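Local structure of luciferase-like monooxygenase (Streptomyces bottropensis, 4US5) at residues 67-81 and 101-115. The protein probably acts as a monooxygenase of the bacterial luciferase family, inserting oxygen from molecular oxygen into a substrate. Sequence-based numbering, arbitrary orientation.
With NA (sodium ion), chain N.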
loop_
_atom_site.group_PDB
_atom_site.type_symbol
_atom_site.label_atom_id
_atom_site.label_comp_id
_atom_site.label_asym_id
_atom_site.label_seq_id
_atom_site.Cartn_x
_atom_site.Cartn_y
_atom_site.Cartn_z
ATOM N N ALA B 67 4.602 6.800 7.449
ATOM C CA ALA B 67 5.831 7.484 7.011
ATOM C C ALA B 67 5.580 8.942 6.658
ATOM O O ALA B 67 6.467 9.795 6.834
ATOM C CB ALA B 67 6.470 6.764 5.877
ATOM N N ALA B 68 4.385 9.254 6.184
ATOM C CA ALA B 68 4.005 10.670 5.919
ATOM C C ALA B 68 3.724 11.477 7.180
ATOM O O ALA B 68 3.723 12.705 7.146
ATOM C CB ALA B 68 2.756 10.720 5.023
ATOM N N GLU B 69 3.436 10.783 8.284
ATOM C CA GLU B 69 3.060 11.410 9.563
ATOM C C GLU B 69 4.249 11.559 10.523
ATOM O O GLU B 69 4.075 12.075 11.619
ATOM C CB GLU B 69 2.002 10.557 10.250
ATOM C CG GLU B 69 0.718 10.400 9.483
ATOM C CD GLU B 69 -0.199 11.596 9.632
ATOM O OE1 GLU B 69 0.082 12.454 10.501
ATOM O OE2 GLU B 69 -1.182 11.682 8.865
ATOM N N THR B 70 5.427 11.093 10.111
ATOM C CA THR B 70 6.603 11.030 10.958
ATOM C C THR B 70 7.811 11.479 10.170
ATOM O O THR B 70 7.793 11.515 8.949
ATOM C CB THR B 70 6.849 9.595 11.457
ATOM O OG1 THR B 70 6.940 8.720 10.339
ATOM C CG2 THR B 70 5.758 9.135 12.361
ATOM N N SER B 71 8.880 11.841 10.876
ATOM C CA SER B 71 10.056 12.381 10.216
ATOM C C SER B 71 11.313 11.621 10.433
ATOM O O SER B 71 12.131 11.536 9.526
ATOM C CB SER B 71 10.309 13.836 10.678
ATOM O OG SER B 71 9.182 14.623 10.359
ATOM N N GLY B 72 11.551 11.164 11.656
ATOM C CA GLY B 72 12.856 10.551 11.980
ATOM C C GLY B 72 12.859 9.032 12.137
ATOM O O GLY B 72 13.791 8.367 11.756
ATOM N N ILE B 73 11.816 8.513 12.735
ATOM C CA ILE B 73 11.679 7.058 12.942
ATOM C C ILE B 73 11.669 6.340 11.608
ATOM O O ILE B 73 11.062 6.804 10.642
ATOM C CB ILE B 73 10.419 6.797 13.780
ATOM C CG1 ILE B 73 10.433 5.391 14.427
ATOM C CG2 ILE B 73 9.141 7.026 12.980
ATOM C CD1 ILE B 73 9.409 5.277 15.523
ATOM N N ARG B 74 12.316 5.186 11.540
ATOM C CA ARG B 74 12.173 4.319 10.392
ATOM C C ARG B 74 10.772 3.662 10.455
ATOM O O ARG B 74 10.181 3.567 11.529
ATOM C CB ARG B 74 13.253 3.246 10.387
ATOM C CG ARG B 74 14.684 3.818 10.251
ATOM C CD ARG B 74 15.716 2.711 10.127
ATOM N NE ARG B 74 15.506 1.968 8.899
ATOM C CZ ARG B 74 15.879 2.381 7.676
ATOM N NH1 ARG B 74 16.577 3.505 7.510
ATOM N NH2 ARG B 74 15.553 1.678 6.626
ATOM N N VAL B 75 10.215 3.362 9.295
ATOM C CA VAL B 75 8.867 2.756 9.211
ATOM C C VAL B 75 8.921 1.613 8.280
ATOM O O VAL B 75 9.580 1.662 7.213
ATOM C CB VAL B 75 7.818 3.778 8.726
ATOM C CG1 VAL B 75 6.431 3.254 8.914
ATOM C CG2 VAL B 75 7.953 5.100 9.466
ATOM N N GLY B 76 8.267 0.511 8.642
ATOM C CA GLY B 76 8.299 -0.648 7.795
ATOM C C GLY B 76 7.398 -1.776 8.229
ATOM O O GLY B 76 6.549 -1.609 9.132
ATOM N N SER B 77 7.563 -2.904 7.558
ATOM C CA SER B 77 6.809 -4.103 7.822
ATOM C C SER B 77 7.497 -5.006 8.814
ATOM O O SER B 77 8.727 -5.156 8.780
ATOM C CB SER B 77 6.558 -4.850 6.552
ATOM O OG SER B 77 7.774 -5.239 5.904
ATOM N N GLY B 78 6.708 -5.556 9.736
ATOM C CA GLY B 78 7.197 -6.532 10.738
ATOM C C GLY B 78 6.162 -7.616 11.021
ATOM O O GLY B 78 5.626 -7.667 12.123
ATOM N N GLY B 79 5.823 -8.445 10.044
ATOM C CA GLY B 79 6.491 -8.510 8.747
ATOM C C GLY B 79 5.526 -8.835 7.609
ATOM O O GLY B 79 4.421 -9.351 7.840
ATOM N N VAL B 80 5.945 -8.578 6.378
ATOM C CA VAL B 80 5.214 -9.032 5.215
ATOM C C VAL B 80 5.324 -10.555 5.077
ATOM O O VAL B 80 6.398 -11.115 5.142
ATOM C CB VAL B 80 5.745 -8.350 3.935
ATOM C CG1 VAL B 80 5.267 -9.078 2.681
ATOM C CG2 VAL B 80 5.297 -6.911 3.906
ATOM N N LEU B 81 4.190 -11.201 4.862
ATOM C CA LEU B 81 4.144 -12.677 4.719
ATOM C C LEU B 81 4.480 -13.094 3.276
ATOM O O LEU B 81 3.608 -13.324 2.427
ATOM C CB LEU B 81 2.802 -13.172 5.164
ATOM C CG LEU B 81 2.415 -12.752 6.567
ATOM C CD1 LEU B 81 1.046 -13.332 6.917
ATOM C CD2 LEU B 81 3.446 -13.082 7.638
ATOM N N TYR B 101 9.857 7.884 0.575
ATOM C CA TYR B 101 10.404 8.076 1.917
ATOM C C TYR B 101 11.862 7.581 1.924
ATOM O O TYR B 101 12.182 6.517 2.464
ATOM C CB TYR B 101 9.541 7.301 2.940
ATOM C CG TYR B 101 8.049 7.625 2.867
ATOM C CD1 TYR B 101 7.576 8.899 3.134
ATOM C CD2 TYR B 101 7.126 6.655 2.436
ATOM C CE1 TYR B 101 6.220 9.199 3.060
ATOM C CE2 TYR B 101 5.786 6.942 2.345
ATOM C CZ TYR B 101 5.333 8.209 2.643
ATOM O OH TYR B 101 4.022 8.500 2.516
ATOM N N PRO B 102 12.735 8.306 1.211
ATOM C CA PRO B 102 14.041 7.805 0.928
ATOM C C PRO B 102 14.821 7.382 2.165
ATOM O O PRO B 102 14.978 8.134 3.100
ATOM C CB PRO B 102 14.736 8.981 0.174
ATOM C CG PRO B 102 13.838 10.148 0.342
ATOM C CD PRO B 102 12.466 9.586 0.532
ATOM N N ASP B 103 15.296 6.158 2.100
ATOM C CA ASP B 103 16.160 5.540 3.104
ATOM C C ASP B 103 15.511 5.476 4.495
ATOM O O ASP B 103 16.226 5.382 5.509
ATOM C CB ASP B 103 17.535 6.258 3.186
ATOM C CG ASP B 103 18.632 5.358 3.752
ATOM O OD1 ASP B 103 18.627 4.139 3.485
ATOM O OD2 ASP B 103 19.446 5.860 4.536
ATOM N N ARG B 104 14.178 5.481 4.560
ATOM C CA ARG B 104 13.479 5.336 5.831
ATOM C C ARG B 104 12.738 3.997 6.008
ATOM O O ARG B 104 12.146 3.757 7.089
ATOM C CB ARG B 104 12.495 6.455 6.022
ATOM C CG ARG B 104 13.151 7.826 6.215
ATOM C CD ARG B 104 12.095 8.877 6.467
ATOM N NE ARG B 104 11.391 8.624 7.698
ATOM C CZ ARG B 104 10.120 8.925 7.919
ATOM N NH1 ARG B 104 9.359 9.481 6.970
ATOM N NH2 ARG B 104 9.576 8.634 9.081
ATOM N N ILE B 105 12.726 3.157 4.984
ATOM C CA ILE B 105 11.773 2.033 4.930
ATOM C C ILE B 105 12.464 0.707 5.248
ATOM O O ILE B 105 13.516 0.370 4.673
ATOM C CB ILE B 105 11.068 1.943 3.555
ATOM C CG1 ILE B 105 10.307 3.222 3.244
ATOM C CG2 ILE B 105 10.163 0.722 3.478
ATOM C CD1 ILE B 105 9.237 3.642 4.243
ATOM N N ASP B 106 11.862 -0.044 6.162
ATOM C CA ASP B 106 12.258 -1.409 6.461
ATOM C C ASP B 106 11.280 -2.382 5.785
ATOM O O ASP B 106 10.071 -2.251 5.919
ATOM C CB ASP B 106 12.193 -1.669 7.978
ATOM C CG ASP B 106 13.222 -0.923 8.746
ATOM O OD1 ASP B 106 14.258 -0.485 8.145
ATOM O OD2 ASP B 106 13.043 -0.779 9.988
ATOM N N LEU B 107 11.823 -3.392 5.115
ATOM C CA LEU B 107 11.061 -4.488 4.633
ATOM C C LEU B 107 11.346 -5.725 5.494
ATOM O O LEU B 107 12.224 -6.544 5.161
ATOM C CB LEU B 107 11.393 -4.746 3.167
ATOM C CG LEU B 107 10.737 -5.908 2.442
ATOM C CD1 LEU B 107 9.259 -6.054 2.764
ATOM C CD2 LEU B 107 10.919 -5.744 0.934
ATOM N N GLY B 108 10.639 -5.834 6.606
ATOM C CA GLY B 108 10.674 -7.024 7.426
ATOM C C GLY B 108 9.784 -8.101 6.832
ATOM O O GLY B 108 8.663 -7.816 6.392
ATOM N N ILE B 109 10.303 -9.320 6.803
ATOM C CA ILE B 109 9.649 -10.479 6.179
ATOM C C ILE B 109 9.407 -11.494 7.263
ATOM O O ILE B 109 10.303 -11.777 8.041
ATOM C CB ILE B 109 10.584 -11.114 5.131
ATOM C CG1 ILE B 109 10.864 -10.144 3.997
ATOM C CG2 ILE B 109 10.005 -12.422 4.600
ATOM C CD1 ILE B 109 9.642 -9.636 3.286
ATOM N N GLY B 110 8.191 -12.005 7.329
ATOM C CA GLY B 110 7.821 -12.995 8.329
ATOM C C GLY B 110 7.188 -14.240 7.734
ATOM O O GLY B 110 6.785 -14.242 6.569
ATOM N N ARG B 111 7.104 -15.288 8.553
ATOM C CA ARG B 111 6.534 -16.585 8.130
ATOM C C ARG B 111 5.015 -16.590 8.110
ATOM O O ARG B 111 4.381 -16.063 9.009
ATOM C CB ARG B 111 6.961 -17.732 9.052
ATOM C CG ARG B 111 8.313 -18.328 8.798
ATOM C CD ARG B 111 8.321 -19.814 9.045
ATOM N NE ARG B 111 9.318 -20.434 8.191
ATOM C CZ ARG B 111 9.109 -20.824 6.930
ATOM N NH1 ARG B 111 7.904 -20.734 6.353
ATOM N NH2 ARG B 111 10.123 -21.326 6.243
ATOM N N ALA B 112 4.452 -17.341 7.144
ATOM C CA ALA B 112 3.015 -17.483 6.992
ATOM C C ALA B 112 2.484 -18.795 7.623
ATOM O O ALA B 112 1.341 -19.208 7.349
ATOM C CB ALA B 112 2.645 -17.432 5.538
ATOM N N ASN B 113 3.295 -19.412 8.486
ATOM C CA ASN B 113 2.946 -20.688 9.120
ATOM C C ASN B 113 1.772 -20.617 10.102
ATOM O O ASN B 113 1.230 -21.655 10.474
ATOM C CB ASN B 113 4.181 -21.318 9.813
ATOM C CG ASN B 113 4.721 -20.477 10.978
ATOM O OD1 ASN B 113 4.754 -19.251 10.919
ATOM N ND2 ASN B 113 5.156 -21.146 12.034
ATOM N N ARG B 114 1.392 -19.414 10.539
ATOM C CA ARG B 114 0.258 -19.259 11.454
ATOM C C ARG B 114 -0.997 -18.704 10.758
ATOM O O ARG B 114 -2.021 -18.516 11.399
ATOM C CB ARG B 114 0.660 -18.409 12.667
ATOM C CG ARG B 114 1.629 -19.140 13.585
ATOM C CD ARG B 114 2.000 -18.382 14.843
ATOM N NE ARG B 114 2.522 -17.052 14.509
ATOM C CZ ARG B 114 3.794 -16.790 14.178
ATOM N NH1 ARG B 114 4.716 -17.756 14.164
ATOM N NH2 ARG B 114 4.158 -15.549 13.876
ATOM N N VAL B 115 -0.923 -18.498 9.437
ATOM C CA VAL B 115 -2.117 -18.140 8.635
ATOM C C VAL B 115 -3.047 -19.372 8.571
ATOM O O VAL B 115 -2.569 -20.478 8.327
ATOM C CB VAL B 115 -1.734 -17.705 7.191
ATOM C CG1 VAL B 115 -2.973 -17.380 6.375
ATOM C CG2 VAL B 115 -0.789 -16.506 7.212
HETATM NA NA NA N . 5.662 -15.821 4.696
HETATM O O HOH W 1 13.972 7.760 9.241
HETATM O O HOH W 2 16.576 2.147 3.891
#
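Strands 74-77 and 79-81 pair in parallel with strand 105-110, as neighbours in the barrel sheet of this luciferase-like, TIM-barrel protein. Val75 N donates to Arg104 O at 3.0 Å, and Asp106 N and Ser77 N continue the ladder. A beta bulge, which contains the cis peptide before Gly79, then shifts the register by one between Ser77 and Val80. At the bulge Gly108 O takes two bonds, from Val80 N and from Ser77 OG at 2.8 Å. With chi1 at 60°, Ser77 OG stands between its own backbone N and carbonyl carbon, and from there it meets a lone pair of Gly108 O, in the carbonyl plane.

Two arginines tie the N-terminal ends of the strands to their surroundings. Arg74 grips Asp106 side-on in a salt bridge: Arg74 NE and NH2 both reach Asp106 OD1 at 2.9 Å, from the same face of the carboxylate. Asp106 OD2 is held by Arg42 and Trp44. Arg104, bent at chi3 (64°), sends its guanidinium to the end of helix 59-68 and the residues after it, 69-73. Arg104 NH1 binds Ala67 O at 2.9 Å, while Arg104 NH2 binds Ile73 O at 2.8 Å and Thr70 OG1, which also bonds to Ile66 O. Ala67 CB sits 3.3 Å from the centroid of the Tyr101 ring, over its face. The Tyr101 hydroxyl bonds to Arg65 of the second subunit. At the other end Leu81 CD1 packs on Val115 CG2, and Gly110 O binds a sodium ion.

The strands belong to a beta-alpha-beta unit whose linking helix 87-100 places Phe94 against Ser77, Val80, Ile105 and Leu107. Strand 42-45 flanks strand 74-81, and strand 167-172 flanks strand 105-110.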